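Local coordinates for hypothetical protein (PDB 2O2X) that removes the C-7 phosphate from D-glycero-beta-D-manno-heptose 1,7-bisphosphate, a magnesium-dependent step on the way to ADP-L-glycero-beta-D-manno-heptose, at residues G178-G183 and F191-L196; D39-V44 and L158-K163; I19-G24 and F111-L116. All coordinates share one frame; numbering follows the deposited sequence.

Interaction 1. Residues G178-G183 and F191-L196; sequences GWLVDG and FAIRPL
Strands 178-181 and 191-196 run side by side in the same direction, and the tightest packing lies on the face that carries Trp179, Arg194 and Leu196. There CB of Arg194 sits over one face of the indole, 3.4 Å from the centroid of the five-membered ring and 12° off its normal, a CH-pi contact. CG of Arg194 continues across CE2 and CZ2, while NE reaches Gln177. Leu196, its CG anti to the backbone N, lays CB near the indole edge and CD2 alongside Val181 CG2 at 4.0 Å; Leu205 and Leu202 of helix 199-211 close over this face. In the backbone ladder Leu180 N meets Arg194 O at 2.9 Å, almost along the C=O axis. Toward the Leu180-Gly183 turn, of type II, the geometry loosens: Leu196 N approaches Leu180 O from above the carbonyl plane, 3.1 Å away, and that oxygen also accepts from Gly183 N. At this turn a water donates to Leu196 O at 2.7 Å and weakly to exposed Asp182 OD1; beside the indole another donates to Pro195 O and takes a weak bond from Trp179 NE1. Such a parallel pair beside the central strands belongs to the Rossmann-like alpha/beta sheet of HAD phosphatases.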
loop_
_atom_site.group_PDB
_atom_site.type_symbol
_atom_site.label_atom_id
_atom_site.label_comp_id
_atom_site.label_asym_id
_atom_site.label_seq_id
_atom_site.Cartn_x
_atom_site.Cartn_y
_atom_site.Cartn_z
ATOM N N GLY A 178 4.525 -10.450 5.672
ATOM C CA GLY A 178 3.683 -9.883 4.635
ATOM C C GLY A 178 2.862 -10.982 3.996
ATOM O O GLY A 178 3.188 -12.167 4.127
ATOM N N TRP A 179 1.780 -10.598 3.322
ATOM C CA TRP A 179 0.880 -11.523 2.624
ATOM C C TRP A 179 0.990 -11.262 1.148
ATOM O O TRP A 179 0.869 -10.112 0.681
ATOM C CB TRP A 179 -0.569 -11.346 3.124
ATOM C CG TRP A 179 -0.893 -12.215 4.282
ATOM C CD1 TRP A 179 -1.549 -13.422 4.243
ATOM C CD2 TRP A 179 -0.509 -12.015 5.642
ATOM N NE1 TRP A 179 -1.624 -13.957 5.495
ATOM C CE2 TRP A 179 -0.987 -13.126 6.370
ATOM C CE3 TRP A 179 0.193 -10.996 6.326
ATOM C CZ2 TRP A 179 -0.796 -13.257 7.764
ATOM C CZ3 TRP A 179 0.393 -11.142 7.712
ATOM C CH2 TRP A 179 -0.111 -12.268 8.396
ATOM N N LEU A 180 1.259 -12.313 0.397
ATOM C CA LEU A 180 1.413 -12.194 -1.035
ATOM C C LEU A 180 0.174 -12.690 -1.744
ATOM O O LEU A 180 -0.130 -13.891 -1.807
ATOM C CB LEU A 180 2.665 -12.945 -1.481
ATOM C CG LEU A 180 3.052 -12.914 -2.952
ATOM C CD1 LEU A 180 3.367 -11.507 -3.398
ATOM C CD2 LEU A 180 4.285 -13.786 -3.176
ATOM N N VAL A 181 -0.566 -11.735 -2.275
ATOM C CA VAL A 181 -1.773 -12.037 -3.058
ATOM C C VAL A 181 -1.447 -13.006 -4.175
ATOM O O VAL A 181 -0.561 -12.731 -4.967
ATOM C CB VAL A 181 -2.341 -10.734 -3.645
ATOM C CG1 VAL A 181 -3.478 -11.016 -4.648
ATOM C CG2 VAL A 181 -2.828 -9.834 -2.520
ATOM N N ASP A 182 -2.168 -14.138 -4.204
ATOM C CA ASP A 182 -2.020 -15.186 -5.202
ATOM C C ASP A 182 -0.647 -15.844 -5.175
ATOM O O ASP A 182 -0.266 -16.496 -6.134
ATOM C CB ASP A 182 -2.343 -14.655 -6.610
ATOM C CG ASP A 182 -3.773 -14.176 -6.745
ATOM O OD1 ASP A 182 -4.659 -14.671 -6.028
ATOM O OD2 ASP A 182 -3.989 -13.259 -7.578
ATOM N N GLY A 183 0.091 -15.689 -4.086
ATOM C CA GLY A 183 1.458 -16.170 -4.028
ATOM C C GLY A 183 1.670 -17.318 -3.054
ATOM O O GLY A 183 0.792 -17.667 -2.237
ATOM N N PHE A 191 11.669 -13.047 8.488
ATOM C CA PHE A 191 10.577 -12.632 7.581
ATOM C C PHE A 191 9.778 -13.801 7.037
ATOM O O PHE A 191 10.321 -14.791 6.535
ATOM C CB PHE A 191 11.089 -11.762 6.428
ATOM C CG PHE A 191 10.001 -10.980 5.766
ATOM C CD1 PHE A 191 9.515 -9.841 6.346
ATOM C CD2 PHE A 191 9.389 -11.445 4.609
ATOM C CE1 PHE A 191 8.481 -9.123 5.775
ATOM C CE2 PHE A 191 8.336 -10.729 4.019
ATOM C CZ PHE A 191 7.873 -9.579 4.602
ATOM N N ALA A 192 8.470 -13.690 7.122
ATOM C CA ALA A 192 7.617 -14.693 6.551
ATOM C C ALA A 192 6.771 -14.042 5.470
ATOM O O ALA A 192 6.057 -13.061 5.737
ATOM C CB ALA A 192 6.730 -15.322 7.599
ATOM N N ILE A 193 6.857 -14.590 4.256
ATOM C CA ILE A 193 5.849 -14.364 3.206
ATOM C C ILE A 193 4.735 -15.368 3.412
ATOM O O ILE A 193 4.968 -16.584 3.399
ATOM C CB ILE A 193 6.416 -14.489 1.795
ATOM C CG1 ILE A 193 7.481 -13.402 1.579
ATOM C CG2 ILE A 193 5.330 -14.326 0.784
ATOM C CD1 ILE A 193 8.290 -13.492 0.316
ATOM N N ARG A 194 3.544 -14.850 3.695
ATOM C CA ARG A 194 2.359 -15.648 3.959
ATOM C C ARG A 194 1.541 -15.697 2.675
ATOM O O ARG A 194 1.372 -14.678 2.011
ATOM C CB ARG A 194 1.526 -15.007 5.077
ATOM C CG ARG A 194 2.280 -14.715 6.350
ATOM C CD ARG A 194 2.709 -15.960 7.048
ATOM N NE ARG A 194 3.282 -15.672 8.355
ATOM C CZ ARG A 194 3.881 -16.595 9.100
ATOM N NH1 ARG A 194 3.995 -17.831 8.638
ATOM N NH2 ARG A 194 4.399 -16.255 10.285
ATOM N N PRO A 195 1.021 -16.860 2.302
ATOM C CA PRO A 195 0.238 -16.946 1.076
ATOM C C PRO A 195 -1.141 -16.289 1.248
ATOM O O PRO A 195 -1.696 -16.336 2.329
ATOM C CB PRO A 195 0.107 -18.458 0.859
ATOM C CG PRO A 195 0.152 -19.010 2.209
ATOM C CD PRO A 195 1.098 -18.163 3.000
ATOM N N LEU A 196 -1.640 -15.637 0.209
ATOM C CA LEU A 196 -3.012 -15.085 0.234
ATOM C C LEU A 196 -3.770 -15.481 -1.032
ATOM O O LEU A 196 -3.890 -14.711 -1.980
ATOM C CB LEU A 196 -2.979 -13.569 0.447
ATOM C CG LEU A 196 -4.309 -12.816 0.652
ATOM C CD1 LEU A 196 -5.185 -13.474 1.705
ATOM C CD2 LEU A 196 -4.073 -11.350 0.977
HETATM O O HOH W 1 -1.808 -16.957 5.077
HETATM O O HOH W 2 -6.002 -13.503 -3.244
#

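Interaction 2. Residues D39-V44 and L158-K163; sequences DGTINV and LIVGDK
Van der Waals contact joins the loop 39-44 to the end of strand 158-161, while charge pairing and hydrogen bonds shape each side separately. The contact across centres on Thr41. Its CG2, anti to the backbone N, lies 3.8 Å from Val160 O and crosses CG1 of Val160 obliquely, while OG1 rests 3.2 Å from Gly161 CA. Asp162 CB comes within 3.7 Å of Gly40 O. Gly40, with no side chain, lets the loop pass close to the Asp162 carboxylate; its backbone angles suit glycine.

Charge pairing forms the second group. Lys163 bends at chi4 (85°) so that NZ turns back to the syn lone pair of Asp162 OD1, 2.7 Å away, and the same ammonium makes a salt bridge to Asp45. Two carboxylates gripping one lysine would tend to keep it protonated.

Hydrogen bonds within the loop are the third. Asp39 OD1 lies in the amide plane of Asn43 and receives ND2 on its anti lone pair, 2.8 Å away at 170°. The other carboxylate oxygen, OD2, takes a bond from Gln81, so both oxygens of Asp39 are held. Gly40 N bonds Asn43 O, tightening the curl of the loop.

The backbone O of Asp39, the proton donor by similarity, comes near Asp162 OD1 and Lys163 NZ, while its carboxylate turns away. Asp162 and Lys163 are both assigned to the magnesium site by similarity. This is the HAD active site: the loop after strand 34-36, which follows the probable nucleophile Asp37, meets acidic Asp162 just after adjacent strand 158-161.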
loop_
_atom_site.group_PDB
_atom_site.type_symbol
_atom_site.label_atom_id
_atom_site.label_comp_id
_atom_site.label_asym_id
_atom_site.label_seq_id
_atom_site.Cartn_x
_atom_site.Cartn_y
_atom_site.Cartn_z
ATOM N N ASP A 39 -2.611 -1.384 -7.132
ATOM C CA ASP A 39 -2.978 -2.115 -8.337
ATOM C C ASP A 39 -2.623 -3.589 -8.183
ATOM O O ASP A 39 -1.438 -3.934 -8.060
ATOM C CB ASP A 39 -2.257 -1.516 -9.544
ATOM C CG ASP A 39 -2.598 -0.047 -9.773
ATOM O OD1 ASP A 39 -3.786 0.283 -9.893
ATOM O OD2 ASP A 39 -1.647 0.756 -9.884
ATOM N N GLY A 40 -3.635 -4.455 -8.247
ATOM C CA GLY A 40 -3.463 -5.881 -7.984
ATOM C C GLY A 40 -3.802 -6.334 -6.571
ATOM O O GLY A 40 -3.844 -7.546 -6.272
ATOM N N THR A 41 -4.110 -5.382 -5.687
ATOM C CA THR A 41 -4.353 -5.659 -4.279
ATOM C C THR A 41 -5.690 -5.054 -3.872
ATOM O O THR A 41 -6.642 -5.791 -3.591
ATOM C CB THR A 41 -3.172 -5.170 -3.401
ATOM O OG1 THR A 41 -2.003 -5.909 -3.743
ATOM C CG2 THR A 41 -3.429 -5.366 -1.919
ATOM N N ILE A 42 -5.809 -3.725 -3.919
ATOM C CA ILE A 42 -7.045 -3.030 -3.671
ATOM C C ILE A 42 -7.921 -2.982 -4.897
ATOM O O ILE A 42 -9.128 -3.204 -4.783
ATOM C CB ILE A 42 -6.748 -1.594 -3.162
ATOM C CG1 ILE A 42 -6.002 -1.651 -1.840
ATOM C CG2 ILE A 42 -8.054 -0.785 -3.033
ATOM C CD1 ILE A 42 -5.515 -0.280 -1.382
ATOM N N ASN A 43 -7.336 -2.675 -6.038
ATOM C CA ASN A 43 -8.088 -2.664 -7.292
ATOM C C ASN A 43 -7.505 -3.659 -8.261
ATOM O O ASN A 43 -6.362 -4.120 -8.121
ATOM C CB ASN A 43 -8.162 -1.251 -7.907
ATOM C CG ASN A 43 -6.810 -0.668 -8.241
ATOM O OD1 ASN A 43 -6.212 -0.015 -7.408
ATOM N ND2 ASN A 43 -6.324 -0.900 -9.455
ATOM N N VAL A 44 -8.308 -4.048 -9.235
ATOM C CA VAL A 44 -7.869 -4.983 -10.226
ATOM C C VAL A 44 -6.705 -4.382 -11.018
ATOM O O VAL A 44 -6.744 -3.206 -11.420
ATOM C CB VAL A 44 -9.032 -5.367 -11.165
ATOM C CG1 VAL A 44 -8.539 -6.272 -12.296
ATOM C CG2 VAL A 44 -10.141 -6.051 -10.391
ATOM N N LEU A 158 2.283 -4.795 8.993
ATOM C CA LEU A 158 2.066 -5.834 8.004
ATOM C C LEU A 158 1.983 -5.186 6.636
ATOM O O LEU A 158 1.644 -4.017 6.525
ATOM C CB LEU A 158 0.728 -6.513 8.300
ATOM C CG LEU A 158 0.532 -7.033 9.738
ATOM C CD1 LEU A 158 -0.879 -7.613 9.852
ATOM C CD2 LEU A 158 1.569 -8.080 10.100
ATOM N N ILE A 159 2.315 -5.955 5.602
ATOM C CA ILE A 159 2.179 -5.491 4.226
ATOM C C ILE A 159 1.476 -6.571 3.413
ATOM O O ILE A 159 1.689 -7.774 3.650
ATOM C CB ILE A 159 3.513 -5.095 3.566
ATOM C CG1 ILE A 159 3.266 -4.444 2.176
ATOM C CG2 ILE A 159 4.516 -6.266 3.528
ATOM C CD1 ILE A 159 4.390 -3.564 1.669
ATOM N N VAL A 160 0.621 -6.143 2.484
ATOM C CA VAL A 160 -0.083 -7.020 1.553
ATOM C C VAL A 160 0.118 -6.460 0.148
ATOM O O VAL A 160 -0.056 -5.260 -0.082
ATOM C CB VAL A 160 -1.565 -7.079 1.880
ATOM C CG1 VAL A 160 -2.231 -8.106 0.969
ATOM C CG2 VAL A 160 -1.779 -7.359 3.360
ATOM N N GLY A 161 0.504 -7.304 -0.793
ATOM C CA GLY A 161 0.596 -6.934 -2.193
ATOM C C GLY A 161 0.665 -8.146 -3.089
ATOM O O GLY A 161 0.790 -9.264 -2.564
ATOM N N ASP A 162 0.635 -7.952 -4.406
ATOM C CA ASP A 162 0.684 -9.104 -5.313
ATOM C C ASP A 162 2.006 -9.257 -6.015
ATOM O O ASP A 162 2.147 -10.129 -6.869
ATOM C CB ASP A 162 -0.486 -9.095 -6.323
ATOM C CG ASP A 162 -0.259 -8.195 -7.527
ATOM O OD1 ASP A 162 0.298 -7.116 -7.361
ATOM O OD2 ASP A 162 -0.704 -8.585 -8.623
ATOM N N LYS A 163 2.986 -8.431 -5.652
ATOM C CA LYS A 163 4.305 -8.513 -6.278
ATOM C C LYS A 163 5.380 -8.806 -5.245
ATOM O O LYS A 163 5.299 -8.393 -4.098
ATOM C CB LYS A 163 4.582 -7.238 -7.079
ATOM C CG LYS A 163 3.707 -7.238 -8.368
ATOM C CD LYS A 163 3.519 -5.895 -9.058
ATOM C CE LYS A 163 2.364 -5.966 -10.109
ATOM N NZ LYS A 163 0.957 -5.743 -9.555
#

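Interaction 3. Residues I19-G24 and F111-L116; sequences IERIGG and FVDMVL
Ile22 buries more surface here than any other residue, just past the end of strand 19-21, where the chain still runs antiparallel to residues 111-116. With CG1 anti to its own carbonyl carbon, it sends that branch to Val115 CG2 at 3.8 Å and to CG2 of Val112, while the CG2 branch lies 3.3 Å from Val112 O. Leu102 of helix 91-107 packs on the same side chain. The backbone N of Ile22 points almost straight at Asp113 O, 3.0 Å away at 172°, though from well above the carbonyl plane.

Val115 supplies the other half of this apolar patch and also the hydrogen-bonded pair with Glu20: Val115 N to Glu20 O is 2.8 Å, and Glu20 N returns a bond to Val115 O.

On the face bearing Ile19, Arg21 and Met114, Ile19 CG2 meets Leu116 CD2 at 4.0 Å, the two side chains crossing obliquely. Here Met114 is selenomethionine, its CE set against Arg21 CD. Arg21 folds at chi2 (75°), which brings NH1 to a lone pair of Asp113 O at 3.0 Å, while NH2 bonds Arg25 O.

Asp113 O therefore takes two donors from different directions. A water joins Arg21 NH1, Ile22 O and Asp113 OD1, and Arg25 forms a salt bridge with that same carboxylate, so the positive charges beside Asp113 would be expected to favour its ionised form where the ladder ends.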
loop_
_atom_site.group_PDB
_atom_site.type_symbol
_atom_site.label_atom_id
_atom_site.label_comp_id
_atom_site.label_asym_id
_atom_site.label_seq_id
_atom_site.Cartn_x
_atom_site.Cartn_y
_atom_site.Cartn_z
ATOM N N ILE A 19 2.896 12.165 -1.615
ATOM C CA ILE A 19 2.626 11.745 -0.244
ATOM C C ILE A 19 1.437 12.540 0.265
ATOM O O ILE A 19 1.468 13.781 0.283
ATOM C CB ILE A 19 3.820 11.966 0.683
ATOM C CG1 ILE A 19 5.067 11.282 0.117
ATOM C CG2 ILE A 19 3.489 11.442 2.083
ATOM C CD1 ILE A 19 6.306 11.386 0.987
ATOM N N GLU A 20 0.387 11.836 0.672
ATOM C CA GLU A 20 -0.906 12.465 0.950
ATOM C C GLU A 20 -1.552 11.798 2.160
ATOM O O GLU A 20 -1.828 10.592 2.142
ATOM C CB GLU A 20 -1.814 12.263 -0.267
ATOM C CG GLU A 20 -3.161 12.872 -0.179
ATOM C CD GLU A 20 -4.032 12.531 -1.359
ATOM O OE1 GLU A 20 -3.709 11.579 -2.142
ATOM O OE2 GLU A 20 -5.097 13.174 -1.445
ATOM N N ARG A 21 -1.835 12.580 3.201
ATOM C CA ARG A 21 -2.632 12.109 4.334
ATOM C C ARG A 21 -4.097 12.109 3.902
ATOM O O ARG A 21 -4.553 13.056 3.254
ATOM C CB ARG A 21 -2.409 13.002 5.555
ATOM C CG ARG A 21 -3.065 12.546 6.829
ATOM C CD ARG A 21 -2.373 11.363 7.489
ATOM N NE ARG A 21 -2.826 11.270 8.881
ATOM C CZ ARG A 21 -3.960 10.697 9.243
ATOM N NH1 ARG A 21 -4.748 10.134 8.336
ATOM N NH2 ARG A 21 -4.310 10.669 10.513
ATOM N N ILE A 22 -4.820 11.026 4.198
ATOM C CA ILE A 22 -6.215 10.845 3.786
ATOM C C ILE A 22 -7.111 10.862 5.009
ATOM O O ILE A 22 -6.907 10.105 5.948
ATOM C CB ILE A 22 -6.428 9.492 3.083
ATOM C CG1 ILE A 22 -5.552 9.366 1.842
ATOM C CG2 ILE A 22 -7.882 9.265 2.730
ATOM C CD1 ILE A 22 -5.823 10.321 0.746
ATOM N N GLY A 23 -8.133 11.701 4.994
ATOM C CA GLY A 23 -9.131 11.677 6.064
ATOM C C GLY A 23 -8.551 12.337 7.281
ATOM O O GLY A 23 -7.425 12.844 7.268
ATOM N N GLY A 24 -9.304 12.305 8.360
ATOM C CA GLY A 24 -8.896 13.062 9.540
ATOM C C GLY A 24 -8.955 12.246 10.791
ATOM O O GLY A 24 -9.142 12.800 11.877
ATOM N N PHE A 111 -11.986 2.734 4.454
ATOM C CA PHE A 111 -11.141 3.875 4.148
ATOM C C PHE A 111 -9.664 3.569 4.346
ATOM O O PHE A 111 -9.283 2.567 4.957
ATOM C CB PHE A 111 -11.537 5.079 5.012
ATOM C CG PHE A 111 -11.813 4.729 6.404
ATOM C CD1 PHE A 111 -10.790 4.563 7.310
ATOM C CD2 PHE A 111 -13.120 4.513 6.837
ATOM C CE1 PHE A 111 -11.051 4.217 8.642
ATOM C CE2 PHE A 111 -13.381 4.177 8.154
ATOM C CZ PHE A 111 -12.351 4.026 9.056
ATOM N N VAL A 112 -8.846 4.469 3.812
ATOM C CA VAL A 112 -7.416 4.440 4.068
ATOM C C VAL A 112 -7.017 5.765 4.724
ATOM O O VAL A 112 -7.818 6.713 4.804
ATOM C CB VAL A 112 -6.595 4.180 2.803
ATOM C CG1 VAL A 112 -7.126 2.952 2.030
ATOM C CG2 VAL A 112 -6.538 5.371 1.902
ATOM N N ASP A 113 -5.785 5.807 5.220
ATOM C CA ASP A 113 -5.285 6.926 6.038
ATOM C C ASP A 113 -4.094 7.676 5.453
ATOM O O ASP A 113 -3.785 8.798 5.856
ATOM C CB ASP A 113 -4.985 6.388 7.413
ATOM C CG ASP A 113 -6.216 5.776 8.040
ATOM O OD1 ASP A 113 -7.166 6.579 8.313
ATOM O OD2 ASP A 113 -6.282 4.528 8.182
HETATM N N MSE A 114 -3.416 7.072 4.483
HETATM C CA MSE A 114 -2.312 7.759 3.820
HETATM C C MSE A 114 -2.080 7.075 2.474
HETATM O O MSE A 114 -2.264 5.849 2.351
HETATM C CB MSE A 114 -1.056 7.716 4.678
HETATM C CG MSE A 114 0.122 8.448 4.103
HETATM SE SE MSE A 114 1.646 8.626 5.271
HETATM C CE MSE A 114 0.993 10.078 6.351
ATOM N N VAL A 115 -1.701 7.866 1.479
ATOM C CA VAL A 115 -1.273 7.338 0.168
ATOM C C VAL A 115 0.119 7.854 -0.164
ATOM O O VAL A 115 0.337 9.076 -0.142
ATOM C CB VAL A 115 -2.242 7.774 -0.953
ATOM C CG1 VAL A 115 -1.747 7.311 -2.334
ATOM C CG2 VAL A 115 -3.653 7.247 -0.683
ATOM N N LEU A 116 1.044 6.947 -0.480
ATOM C CA LEU A 116 2.350 7.286 -1.040
ATOM C C LEU A 116 2.489 6.622 -2.395
ATOM O O LEU A 116 2.068 5.476 -2.584
ATOM C CB LEU A 116 3.516 6.905 -0.142
ATOM C CG LEU A 116 3.412 7.437 1.295
ATOM C CD1 LEU A 116 2.760 6.436 2.213
ATOM C CD2 LEU A 116 4.806 7.708 1.869
HETATM O O HOH W 3 -7.270 9.328 8.438
#

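Overall arrangement
All three contacts reach one mixed sheet. Interactions 1 and 3 lie about 24 Å apart between centres, on opposite sides of the chain's centre, and both are strand pairs: parallel in interaction 1, antiparallel in interaction 3. Interaction 2, the most central, replaces a ladder with loop-to-strand packing and charged groups of the predicted active site. It touches interaction 1 directly, since strands 158-161 and 177-181 are neighbours and Val181 packs on Asp162. Interaction 3 comes within about 5 Å of interaction 2 at the nearest atoms without touching it. Interactions 2 and 3 are largely buried; interaction 1 is only partly so, with an exposed turn.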